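Local structure of uncharacterized protein AF0587 (Archaeoglobus fulgidus DSM 4304, 2Q07) at residues Y25-S29 / N59-I63; A21-Y25 / P72-E76; K41-T45 / R192-L196; K115-H119 / L156-I160; V56-V60 / I160-V166. The protein is of unknown function, but as the C-terminal part of an archaeosine synthase family member it may bind RNA and may serve tRNA modification. All coordinates share one frame. Residue numbers count along the deposited sequence, not the author numbering.

Contact 1: residues Y25-S29 / N59-I63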
# COMPACT_ATOMS: atom_id res chain seq x y z
N TYR A 25 7.79 2.67 2.78
CA TYR A 25 7.80 1.50 3.65
C TYR A 25 8.37 1.75 5.05
O TYR A 25 9.55 2.07 5.19
CB TYR A 25 8.59 0.38 2.97
CG TYR A 25 8.52 -0.97 3.64
CD1 TYR A 25 7.34 -1.42 4.23
CD2 TYR A 25 9.63 -1.81 3.65
CE1 TYR A 25 7.26 -2.68 4.81
CE2 TYR A 25 9.56 -3.07 4.23
CZ TYR A 25 8.38 -3.51 4.81
OH TYR A 25 8.32 -4.76 5.38
N LYS A 26 7.54 1.61 6.07
CA LYS A 26 8.03 1.82 7.44
C LYS A 26 7.61 0.68 8.38
O LYS A 26 6.49 0.64 8.87
CB LYS A 26 7.54 3.16 7.99
CG LYS A 26 7.86 4.34 7.07
CD LYS A 26 7.55 5.67 7.73
CE LYS A 26 7.63 6.81 6.72
NZ LYS A 26 6.60 6.66 5.62
N PRO A 27 8.53 -0.25 8.64
CA PRO A 27 8.30 -1.41 9.51
C PRO A 27 7.99 -1.02 10.96
O PRO A 27 8.28 0.09 11.40
CB PRO A 27 9.61 -2.19 9.41
CG PRO A 27 10.11 -1.85 8.04
CD PRO A 27 9.84 -0.36 7.97
N PHE A 28 7.39 -1.95 11.69
CA PHE A 28 7.07 -1.74 13.09
C PHE A 28 7.72 -2.86 13.92
O PHE A 28 7.59 -2.91 15.14
CB PHE A 28 5.56 -1.75 13.30
CG PHE A 28 4.89 -3.03 12.87
CD1 PHE A 28 4.90 -4.16 13.70
CD2 PHE A 28 4.24 -3.11 11.64
CE1 PHE A 28 4.28 -5.34 13.30
CE2 PHE A 28 3.61 -4.28 11.24
CZ PHE A 28 3.63 -5.40 12.07
N SER A 29 8.46 -3.73 13.23
CA SER A 29 9.12 -4.88 13.86
C SER A 29 10.54 -5.05 13.33
O SER A 29 10.88 -4.53 12.27
CB SER A 29 8.30 -6.15 13.57
OG SER A 29 8.97 -7.33 14.00
N ASN A 59 2.85 -10.93 14.90
CA ASN A 59 3.18 -9.59 15.37
C ASN A 59 4.48 -9.05 14.78
O ASN A 59 5.17 -8.25 15.40
CB ASN A 59 3.28 -9.53 16.89
CG ASN A 59 1.92 -9.54 17.56
OD1 ASN A 59 0.96 -8.99 17.03
ND2 ASN A 59 1.84 -10.16 18.73
N VAL A 60 4.81 -9.52 13.58
CA VAL A 60 5.99 -9.05 12.89
C VAL A 60 5.52 -8.62 11.51
O VAL A 60 4.41 -8.94 11.10
CB VAL A 60 7.05 -10.14 12.77
CG1 VAL A 60 7.49 -10.59 14.17
CG2 VAL A 60 6.51 -11.31 11.96
N ASN A 61 6.37 -7.88 10.80
CA ASN A 61 6.04 -7.40 9.46
C ASN A 61 5.94 -8.57 8.49
O ASN A 61 6.57 -9.61 8.70
CB ASN A 61 7.11 -6.42 8.99
CG ASN A 61 6.86 -5.01 9.48
OD1 ASN A 61 6.05 -4.27 8.89
ND2 ASN A 61 7.52 -4.62 10.57
N GLU A 62 5.16 -8.38 7.43
CA GLU A 62 4.94 -9.43 6.44
C GLU A 62 5.19 -8.96 5.02
O GLU A 62 4.85 -7.84 4.66
CB GLU A 62 3.50 -9.96 6.53
CG GLU A 62 3.14 -10.66 7.82
CD GLU A 62 1.63 -10.68 8.06
OE1 GLU A 62 1.03 -9.59 8.15
OE2 GLU A 62 1.04 -11.78 8.15
N ILE A 63 5.79 -9.82 4.23
CA ILE A 63 6.02 -9.50 2.83
C ILE A 63 5.55 -10.73 2.07
O ILE A 63 5.96 -11.84 2.37
CB ILE A 63 7.51 -9.23 2.54
CG1 ILE A 63 7.94 -7.92 3.23
CG2 ILE A 63 7.74 -9.17 1.04
CD1 ILE A 63 9.39 -7.59 3.06
O HOH W 1 5.84 -5.55 6.02
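Phe28 lays one face of its ring over the side chain of Asn61, whose CG lies over that face. The edge of the same ring meets the backbone of the other segment, where Phe28 CE1 lies 3.7 Å from Asn59 O. Asn61 has the largest covered surface of the contact. Its side chain reaches into the bend of 25-29, where Asn61 ND2 is modelled 2.9 Å from Phe28 N and 3.0 Å from Ser29 N. The amide is probably turned over in the model, and the geometry does not decide the bonding. Ser29 points at the other segment, and its OG is 3.6 Å from Val60 CG1. That hydroxyl is hydrogen-bonded to Thr31 N. At the far end Tyr25 OH touches Ile63 CD1 at 3.8 Å. A water joins the two segments there. It lies 2.7 Å from Tyr25 OH and 2.8 Å from Glu62 O, bridging the two. The contact belongs to the alpha/beta domain of the UDG-like clan. Residues 25-29 connect helix 16-24 to strand 31-36. Residues 59-63 run from a loop into the start of strand 61-65, which runs parallel to 31-36 in the mixed sheet, while Arg171 of helix 168-181 also touches Phe28.

Contact 2: residues A21-Y25 / P72-E76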
# COMPACT_ATOMS: atom_id res chain seq x y z
N ALA A 21 6.56 2.43 -3.13
CA ALA A 21 6.31 1.63 -1.94
C ALA A 21 7.58 1.55 -1.11
O ALA A 21 7.55 1.61 0.11
CB ALA A 21 5.81 0.23 -2.32
N LEU A 22 8.72 1.43 -1.80
CA LEU A 22 10.00 1.34 -1.12
C LEU A 22 10.33 2.60 -0.32
O LEU A 22 10.90 2.51 0.76
CB LEU A 22 11.12 1.05 -2.12
CG LEU A 22 12.52 0.77 -1.56
CD1 LEU A 22 12.53 -0.54 -0.78
CD2 LEU A 22 13.51 0.70 -2.71
N GLU A 23 9.99 3.77 -0.83
CA GLU A 23 10.31 4.97 -0.07
C GLU A 23 9.30 5.26 1.04
O GLU A 23 9.60 6.00 1.97
CB GLU A 23 10.48 6.19 -1.00
CG GLU A 23 9.27 6.63 -1.79
CD GLU A 23 9.55 7.87 -2.65
OE1 GLU A 23 9.91 8.92 -2.08
OE2 GLU A 23 9.42 7.78 -3.89
N CYS A 24 8.12 4.65 0.96
CA CYS A 24 7.09 4.85 1.97
C CYS A 24 7.02 3.73 3.01
O CYS A 24 6.30 3.84 4.00
CB CYS A 24 5.71 5.00 1.30
SG CYS A 24 5.62 6.35 0.08
N TYR A 25 7.79 2.67 2.78
CA TYR A 25 7.80 1.50 3.65
C TYR A 25 8.37 1.75 5.05
O TYR A 25 9.55 2.07 5.19
CB TYR A 25 8.59 0.38 2.97
CG TYR A 25 8.52 -0.97 3.64
CD1 TYR A 25 7.34 -1.42 4.23
CD2 TYR A 25 9.63 -1.81 3.65
CE1 TYR A 25 7.26 -2.68 4.81
CE2 TYR A 25 9.56 -3.07 4.23
CZ TYR A 25 8.38 -3.51 4.81
OH TYR A 25 8.32 -4.76 5.38
N PRO A 72 4.81 -5.74 0.40
CA PRO A 72 4.75 -5.67 1.85
C PRO A 72 3.25 -5.69 2.17
O PRO A 72 2.45 -5.09 1.45
CB PRO A 72 5.38 -4.31 2.15
CG PRO A 72 6.42 -4.19 1.06
CD PRO A 72 5.66 -4.66 -0.15
N ARG A 73 2.87 -6.39 3.22
CA ARG A 73 1.47 -6.49 3.59
C ARG A 73 0.75 -5.13 3.62
O ARG A 73 -0.44 -5.05 3.33
CB ARG A 73 1.34 -7.17 4.94
CG ARG A 73 -0.07 -7.16 5.53
CD ARG A 73 -0.53 -8.56 5.85
NE ARG A 73 -0.98 -9.26 4.66
CZ ARG A 73 -0.96 -10.58 4.49
NH1 ARG A 73 -0.49 -11.37 5.44
NH2 ARG A 73 -1.42 -11.09 3.37
N GLU A 74 1.48 -4.08 3.97
CA GLU A 74 0.91 -2.73 4.07
C GLU A 74 0.42 -2.13 2.75
O GLU A 74 -0.35 -1.17 2.76
CB GLU A 74 1.92 -1.77 4.69
CG GLU A 74 2.27 -2.08 6.15
CD GLU A 74 3.23 -3.25 6.32
OE1 GLU A 74 3.69 -3.83 5.32
OE2 GLU A 74 3.53 -3.58 7.48
N PHE A 75 0.88 -2.68 1.63
CA PHE A 75 0.47 -2.16 0.33
C PHE A 75 -0.42 -3.15 -0.42
O PHE A 75 -0.73 -2.93 -1.58
CB PHE A 75 1.71 -1.86 -0.53
CG PHE A 75 2.70 -0.92 0.12
CD1 PHE A 75 3.93 -1.39 0.56
CD2 PHE A 75 2.40 0.44 0.27
CE1 PHE A 75 4.86 -0.52 1.14
CE2 PHE A 75 3.33 1.32 0.84
CZ PHE A 75 4.56 0.83 1.28
N GLU A 76 -0.85 -4.22 0.24
CA GLU A 76 -1.65 -5.23 -0.45
C GLU A 76 -3.04 -4.80 -0.92
O GLU A 76 -3.74 -5.57 -1.56
CB GLU A 76 -1.74 -6.51 0.40
CG GLU A 76 -2.94 -6.61 1.30
CD GLU A 76 -3.12 -8.02 1.85
OE1 GLU A 76 -4.25 -8.35 2.27
OE2 GLU A 76 -2.14 -8.81 1.87
O HOH W 1 5.84 -5.55 6.02
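Phe75 is the main bump. Its ring projects from the short 3-10 turn 73-75 against the last turn of helix 16-24. Small Ala21 provides the hollow. Ala21 CB sits over the face of the Phe75 ring, 3.7 Å from its centroid, as a CH-pi contact. The edge of the ring meets the helix end, with Phe75 CZ 3.3 Å from Ala21 O and 4.3 Å from Cys24 CB. Tyr25 has just left the helix and sends its ring across Pro72. Pro72 CG lies over a face of that ring, 4.2 Å from its centroid, a second CH-pi contact. Tyr25 CE1 also reaches Pro72 CB at 3.6 Å. The contact joins the first helix of the alpha/beta domain to the turn that follows edge strand 70-72. Helix 94-111 closes over it through Phe107, which meets Tyr25 edge-to-face, and His175 of helix 168-181 does the same to Phe75. Glu74 comes to the edge of the Tyr25 ring, with OE1 3.8 Å from Tyr25 CE1. Beyond that edge a water lies 2.7 Å from Tyr25 OH and 2.8 Å from Glu74 OE1, bridging them. Within the turn, Arg73 NH2 forms a salt bridge with Glu76 OE2 at 2.8 Å.

Contact 3: residues K41-T45 / R192-L196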
# COMPACT_ATOMS: atom_id res chain seq x y z
N LYS A 41 -7.12 -12.57 -3.74
CA LYS A 41 -6.55 -11.31 -3.28
C LYS A 41 -7.70 -10.40 -2.82
O LYS A 41 -8.85 -10.63 -3.19
CB LYS A 41 -5.79 -10.62 -4.41
CG LYS A 41 -4.65 -11.44 -5.02
CD LYS A 41 -3.98 -10.66 -6.13
CE LYS A 41 -3.01 -11.52 -6.92
NZ LYS A 41 -2.47 -10.78 -8.11
N PRO A 42 -7.41 -9.41 -1.95
CA PRO A 42 -6.08 -9.12 -1.41
C PRO A 42 -5.64 -10.29 -0.54
O PRO A 42 -6.47 -10.90 0.14
CB PRO A 42 -6.31 -7.83 -0.62
CG PRO A 42 -7.72 -7.96 -0.15
CD PRO A 42 -8.42 -8.49 -1.39
N TYR A 43 -4.35 -10.61 -0.56
CA TYR A 43 -3.80 -11.75 0.17
C TYR A 43 -4.30 -12.04 1.58
O TYR A 43 -4.45 -13.21 1.96
CB TYR A 43 -2.28 -11.65 0.20
CG TYR A 43 -1.66 -11.42 -1.15
CD1 TYR A 43 -0.78 -10.35 -1.35
CD2 TYR A 43 -1.92 -12.27 -2.23
CE1 TYR A 43 -0.17 -10.14 -2.59
CE2 TYR A 43 -1.31 -12.07 -3.48
CZ TYR A 43 -0.44 -11.00 -3.65
OH TYR A 43 0.18 -10.77 -4.86
N LEU A 44 -4.56 -11.01 2.37
CA LEU A 44 -5.00 -11.22 3.74
C LEU A 44 -6.34 -11.95 3.88
O LEU A 44 -6.63 -12.54 4.93
CB LEU A 44 -5.07 -9.88 4.48
CG LEU A 44 -5.22 -9.93 6.00
CD1 LEU A 44 -4.06 -10.72 6.62
CD2 LEU A 44 -5.26 -8.50 6.54
N THR A 45 -7.16 -11.92 2.83
CA THR A 45 -8.46 -12.59 2.87
C THR A 45 -8.39 -14.02 2.32
O THR A 45 -9.41 -14.71 2.28
CB THR A 45 -9.51 -11.84 2.04
OG1 THR A 45 -9.23 -12.02 0.64
CG2 THR A 45 -9.50 -10.34 2.36
N ARG A 192 -15.16 -3.69 7.57
CA ARG A 192 -14.70 -5.07 7.47
C ARG A 192 -13.70 -5.19 6.33
O ARG A 192 -13.99 -4.83 5.19
CB ARG A 192 -15.90 -6.01 7.25
CG ARG A 192 -16.78 -5.65 6.06
CD ARG A 192 -18.15 -6.34 6.13
NE ARG A 192 -18.89 -5.98 7.35
CZ ARG A 192 -20.19 -6.22 7.54
NH1 ARG A 192 -20.91 -6.81 6.60
NH2 ARG A 192 -20.76 -5.86 8.68
N TYR A 193 -12.50 -5.69 6.66
CA TYR A 193 -11.44 -5.86 5.67
C TYR A 193 -11.98 -6.56 4.42
O TYR A 193 -12.75 -7.51 4.53
CB TYR A 193 -10.30 -6.69 6.27
CG TYR A 193 -9.01 -6.59 5.50
CD1 TYR A 193 -8.12 -5.54 5.70
CD2 TYR A 193 -8.68 -7.55 4.53
CE1 TYR A 193 -6.94 -5.43 4.98
CE2 TYR A 193 -7.50 -7.45 3.79
CZ TYR A 193 -6.63 -6.39 4.03
OH TYR A 193 -5.43 -6.32 3.34
N PRO A 194 -11.56 -6.13 3.22
CA PRO A 194 -10.62 -5.04 2.89
C PRO A 194 -11.25 -3.64 2.78
O PRO A 194 -10.58 -2.69 2.37
CB PRO A 194 -10.04 -5.50 1.56
CG PRO A 194 -11.24 -6.10 0.89
CD PRO A 194 -11.90 -6.91 2.01
N GLU A 195 -12.52 -3.52 3.14
CA GLU A 195 -13.21 -2.24 3.05
C GLU A 195 -13.03 -1.43 4.33
O GLU A 195 -13.99 -1.15 5.05
CB GLU A 195 -14.71 -2.46 2.80
CG GLU A 195 -15.00 -3.35 1.61
CD GLU A 195 -16.48 -3.47 1.32
OE1 GLU A 195 -17.25 -3.76 2.26
OE2 GLU A 195 -16.88 -3.29 0.15
N LEU A 196 -11.79 -1.05 4.60
CA LEU A 196 -11.45 -0.29 5.79
C LEU A 196 -11.75 1.20 5.63
O LEU A 196 -11.80 1.71 4.51
CB LEU A 196 -9.96 -0.45 6.12
CG LEU A 196 -9.42 -1.87 6.36
CD1 LEU A 196 -7.91 -1.81 6.53
CD2 LEU A 196 -10.08 -2.46 7.58
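Both segments turn on a proline that follows a cis peptide bond, Pro42 in one and Pro194 in the other. The contact is a domain junction, which joins the UDG-like alpha/beta domain to the antiparallel sheet of the pre-PUA region. The CA atoms of the two prolines are 7.5 Å apart, the nearest pair of CA atoms across the segments. From Pro42 the chain enters a short 3-10 turn, residues 43-45, in which Thr45 N bonds to Pro42 O at 3.0 Å. Residues 192-196 lie in the loop between strands 188-190 and 197-200, with an inverse gamma turn centred on Glu195. Tyr193 is the central side chain and reaches across to the first segment. Leu44 CD2 lies over one face of its ring, 3.7 Å from the centroid, as a CH-pi contact. Thr45 CG2 meets the ring edge, 3.6 Å from Tyr193 CD2. Pro42 CG packs 4.0 Å from Tyr193 CE2 and 3.8 Å from Pro194 CB, so the two proline rings touch. Contact across the segments is apolar. The Tyr193 hydroxyl bonds to Glu76, which also accepts from the backbone of Leu44. Thr45 turns its hydroxyl back on its own segment, where Thr45 OG1 donates to Pro42 O at 3.0 Å.

Contact 4: residues K115-H119 / L156-I160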
# COMPACT_ATOMS: atom_id res chain seq x y z
N LYS A 115 16.13 -10.03 11.31
CA LYS A 115 15.82 -11.42 11.00
C LYS A 115 14.71 -11.56 9.96
O LYS A 115 13.72 -10.83 9.97
CB LYS A 115 15.42 -12.16 12.28
CG LYS A 115 15.40 -13.67 12.11
CD LYS A 115 14.00 -14.22 12.23
CE LYS A 115 13.54 -14.26 13.68
NZ LYS A 115 14.21 -15.36 14.41
N VAL A 116 14.90 -12.50 9.05
CA VAL A 116 13.95 -12.79 7.99
C VAL A 116 13.47 -14.24 8.15
O VAL A 116 14.28 -15.16 8.08
CB VAL A 116 14.61 -12.65 6.58
CG1 VAL A 116 13.63 -13.07 5.47
CG2 VAL A 116 15.08 -11.23 6.36
N VAL A 117 12.18 -14.43 8.41
CA VAL A 117 11.62 -15.77 8.53
C VAL A 117 10.93 -16.12 7.22
O VAL A 117 9.85 -15.60 6.92
CB VAL A 117 10.57 -15.87 9.66
CG1 VAL A 117 10.10 -17.29 9.77
CG2 VAL A 117 11.15 -15.39 10.97
N ALA A 118 11.55 -17.00 6.45
CA ALA A 118 10.99 -17.40 5.16
C ALA A 118 10.01 -18.56 5.29
O ALA A 118 10.41 -19.72 5.30
CB ALA A 118 12.12 -17.78 4.22
N HIS A 119 8.72 -18.25 5.38
CA HIS A 119 7.72 -19.31 5.49
C HIS A 119 7.16 -19.61 4.11
O HIS A 119 6.00 -19.33 3.82
CB HIS A 119 6.59 -18.90 6.43
CG HIS A 119 5.85 -20.07 6.99
ND1 HIS A 119 6.40 -20.92 7.92
CD2 HIS A 119 4.62 -20.56 6.72
CE1 HIS A 119 5.55 -21.89 8.20
NE2 HIS A 119 4.46 -21.70 7.48
N LEU A 156 7.42 -22.14 12.91
CA LEU A 156 7.13 -20.73 12.76
C LEU A 156 6.94 -20.07 14.12
O LEU A 156 7.53 -19.03 14.39
CB LEU A 156 5.87 -20.53 11.90
CG LEU A 156 5.54 -19.05 11.62
CD1 LEU A 156 6.76 -18.35 11.02
CD2 LEU A 156 4.35 -18.97 10.67
N LYS A 157 6.12 -20.67 14.98
CA LYS A 157 5.89 -20.10 16.31
C LYS A 157 7.21 -19.92 17.06
O LYS A 157 7.41 -18.94 17.77
CB LYS A 157 4.99 -21.02 17.14
CG LYS A 157 3.55 -21.06 16.68
CD LYS A 157 2.75 -22.00 17.56
CE LYS A 157 1.30 -22.08 17.12
NZ LYS A 157 0.58 -23.09 17.93
N GLN A 158 8.11 -20.88 16.90
CA GLN A 158 9.37 -20.81 17.60
C GLN A 158 10.31 -19.72 17.10
O GLN A 158 11.31 -19.44 17.75
CB GLN A 158 10.04 -22.19 17.61
CG GLN A 158 9.42 -23.07 18.69
CD GLN A 158 9.85 -24.52 18.64
OE1 GLN A 158 11.02 -24.84 18.35
NE2 GLN A 158 8.91 -25.42 18.93
N GLU A 159 9.97 -19.11 15.98
CA GLU A 159 10.77 -18.03 15.39
C GLU A 159 10.15 -16.64 15.55
O GLU A 159 10.87 -15.65 15.60
CB GLU A 159 10.99 -18.25 13.89
CG GLU A 159 11.87 -19.43 13.50
CD GLU A 159 13.24 -19.39 14.14
OE1 GLU A 159 13.78 -18.28 14.36
OE2 GLU A 159 13.79 -20.47 14.41
N ILE A 160 8.82 -16.55 15.63
CA ILE A 160 8.17 -15.24 15.72
C ILE A 160 7.26 -15.01 16.93
O ILE A 160 6.57 -13.99 16.99
CB ILE A 160 7.32 -14.95 14.44
CG1 ILE A 160 6.12 -15.90 14.37
CG2 ILE A 160 8.18 -15.10 13.19
CD1 ILE A 160 5.13 -15.56 13.27
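Leu156 opens the helical segment and spans two residues of the strand segment. Its CD1 packs 3.7 Å from Val117 CG1. Its CD2 sits over a face of the His119 ring, 4.0 Å from the centroid, as a CH-pi contact. The His119 nitrogens are bonded to Val147 O and Thr142 OG1. Further along the helix Glu159 meets the strand, and its CB lies 4.1 Å from Val117 CG2. The Glu159 carboxylate reaches Lys115, where Lys115 NZ donates to Glu159 OE1 at 3.0 Å in a salt bridge. Ile160 ends the segment with its CG2 3.7 Å from Val117 CG2. Val117 is therefore touched by Leu156, Glu159 and Ile160. Lys115, Val117 and His119 all point toward the helix, as expected of every second residue along an extended chain. The axes of strand 115-118 and helix 156-160 come within 9.9 Å and run at 166°, nearly antiparallel. Strand 115-118 lies between 31-36 and 138-141, all parallel, and helix 150-160 covers one face of them. Such packing of a helix on parallel strands is characteristic of alpha/beta folds, here the UDG-like domain.

Contact 5: residues V56-V60 / I160-V166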
# COMPACT_ATOMS: atom_id res chain seq x y z
N VAL A 56 -1.35 -18.99 14.50
CA VAL A 56 -0.23 -18.28 15.11
C VAL A 56 -0.43 -16.76 15.10
O VAL A 56 -0.75 -16.18 14.06
CB VAL A 56 1.09 -18.64 14.40
CG1 VAL A 56 1.02 -18.26 12.94
CG2 VAL A 56 2.25 -17.96 15.07
N LYS A 57 -0.26 -16.13 16.25
CA LYS A 57 -0.42 -14.68 16.33
C LYS A 57 0.77 -14.03 15.64
O LYS A 57 1.92 -14.20 16.05
CB LYS A 57 -0.50 -14.22 17.79
CG LYS A 57 -1.00 -12.80 17.94
CD LYS A 57 -1.30 -12.44 19.39
CE LYS A 57 -1.93 -11.05 19.48
NZ LYS A 57 -2.43 -10.75 20.85
N VAL A 58 0.48 -13.29 14.58
CA VAL A 58 1.51 -12.64 13.80
C VAL A 58 1.73 -11.19 14.23
O VAL A 58 0.90 -10.32 13.96
CB VAL A 58 1.14 -12.69 12.29
CG1 VAL A 58 2.19 -11.98 11.47
CG2 VAL A 58 1.00 -14.15 11.86
N ASN A 59 2.85 -10.93 14.90
CA ASN A 59 3.18 -9.59 15.37
C ASN A 59 4.48 -9.05 14.78
O ASN A 59 5.17 -8.25 15.40
CB ASN A 59 3.28 -9.53 16.89
CG ASN A 59 1.92 -9.54 17.56
OD1 ASN A 59 0.96 -8.99 17.03
ND2 ASN A 59 1.84 -10.16 18.73
N VAL A 60 4.81 -9.52 13.58
CA VAL A 60 5.99 -9.05 12.89
C VAL A 60 5.52 -8.62 11.51
O VAL A 60 4.41 -8.94 11.10
CB VAL A 60 7.05 -10.14 12.77
CG1 VAL A 60 7.49 -10.59 14.17
CG2 VAL A 60 6.51 -11.31 11.96
N ILE A 160 8.82 -16.55 15.63
CA ILE A 160 8.17 -15.24 15.72
C ILE A 160 7.26 -15.01 16.93
O ILE A 160 6.57 -13.99 16.99
CB ILE A 160 7.32 -14.95 14.44
CG1 ILE A 160 6.12 -15.90 14.37
CG2 ILE A 160 8.18 -15.10 13.19
CD1 ILE A 160 5.13 -15.56 13.27
N GLU A 161 7.27 -15.94 17.88
CA GLU A 161 6.44 -15.82 19.08
C GLU A 161 6.64 -14.43 19.69
O GLU A 161 7.77 -14.02 19.92
CB GLU A 161 6.83 -16.89 20.10
CG GLU A 161 5.70 -17.35 21.00
CD GLU A 161 4.70 -18.24 20.28
OE1 GLU A 161 4.23 -17.84 19.20
OE2 GLU A 161 4.39 -19.35 20.80
N SER A 162 5.55 -13.71 19.94
CA SER A 162 5.65 -12.36 20.52
C SER A 162 4.65 -12.10 21.64
O SER A 162 3.56 -12.67 21.67
CB SER A 162 5.47 -11.31 19.42
OG SER A 162 4.18 -11.41 18.85
N LYS A 163 5.03 -11.21 22.54
CA LYS A 163 4.24 -10.86 23.72
C LYS A 163 2.82 -10.29 23.54
O LYS A 163 1.85 -10.93 23.95
CB LYS A 163 5.04 -9.90 24.62
CG LYS A 163 6.38 -10.48 25.12
CD LYS A 163 7.39 -10.66 23.98
CE LYS A 163 8.70 -11.28 24.46
NZ LYS A 163 8.54 -12.69 24.94
N GLY A 164 2.68 -9.11 22.94
CA GLY A 164 1.36 -8.52 22.80
C GLY A 164 0.67 -8.60 21.44
O GLY A 164 0.54 -9.68 20.87
N LYS A 165 0.22 -7.45 20.94
CA LYS A 165 -0.45 -7.40 19.65
C LYS A 165 -0.13 -6.13 18.86
O LYS A 165 0.44 -5.17 19.40
CB LYS A 165 -1.97 -7.52 19.83
CG LYS A 165 -2.54 -6.51 20.79
CD LYS A 165 -4.06 -6.53 20.77
CE LYS A 165 -4.61 -5.66 21.89
NZ LYS A 165 -4.23 -6.21 23.22
N VAL A 166 -0.51 -6.13 17.59
CA VAL A 166 -0.26 -5.00 16.70
C VAL A 166 -1.54 -4.68 15.91
O VAL A 166 -2.32 -5.57 15.61
CB VAL A 166 0.86 -5.33 15.68
CG1 VAL A 166 1.08 -4.15 14.75
CG2 VAL A 166 2.14 -5.68 16.40
O HOH W 2 4.32 -12.69 16.18
O HOH W 3 -1.67 -8.83 16.82
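Val56, just past helix 47-55, points its side chain at Ile160, with Val56 CG2 4.2 Å from Ile160 CD1. Lys57 stretches along the other segment, and its NZ makes a weak hydrogen bond to Gly164 O at 3.2 Å. Lys57 O accepts from a water at 2.8 Å. The same water donates to Ile160 O at 2.7 Å and accepts from Asn59 N at 2.6 Å. Asn59 is the polar centre: its ND2 donates to Gly164 O at 2.5 Å and to Ser162 OG at 2.7 Å, though the modelled place of that hydroxyl is less sure. A second water bridges Asn59 OD1 at 2.6 Å and Val166 N at 3.0 Å. Val60 returns to apolar packing, its CG2 4.3 Å from Ile160 CG2. The two connections thus meet around buried Ile160 on one side and through Asn59 on the other. Side-chain and water bonds to backbone groups join these irregular segments without strand pairing.

How the contacts relate
Contacts 1 and 2 share Tyr25 and one bridging water, and their centres are 9 Å apart. The Glu62-Arg73 salt bridge also joins them. Contact 5 continues from contact 1 through Asn59 and Val60, with centres 11 Å apart. It meets contact 4 at Ile160, again at 11 Å between centres. Contacts 1 and 4 both reach the five-stranded mixed sheet. Along the chain, contact 4 is nested inside the loop closed by contact 5, and contact 5 inside that of contact 3. Contact 3 lies about 15 Å from contact 2 between centres, but Glu76 connects them through Tyr193 and Leu44. Contact 3, with Glu76, thus joins the alpha/beta domain to the pre-PUA region.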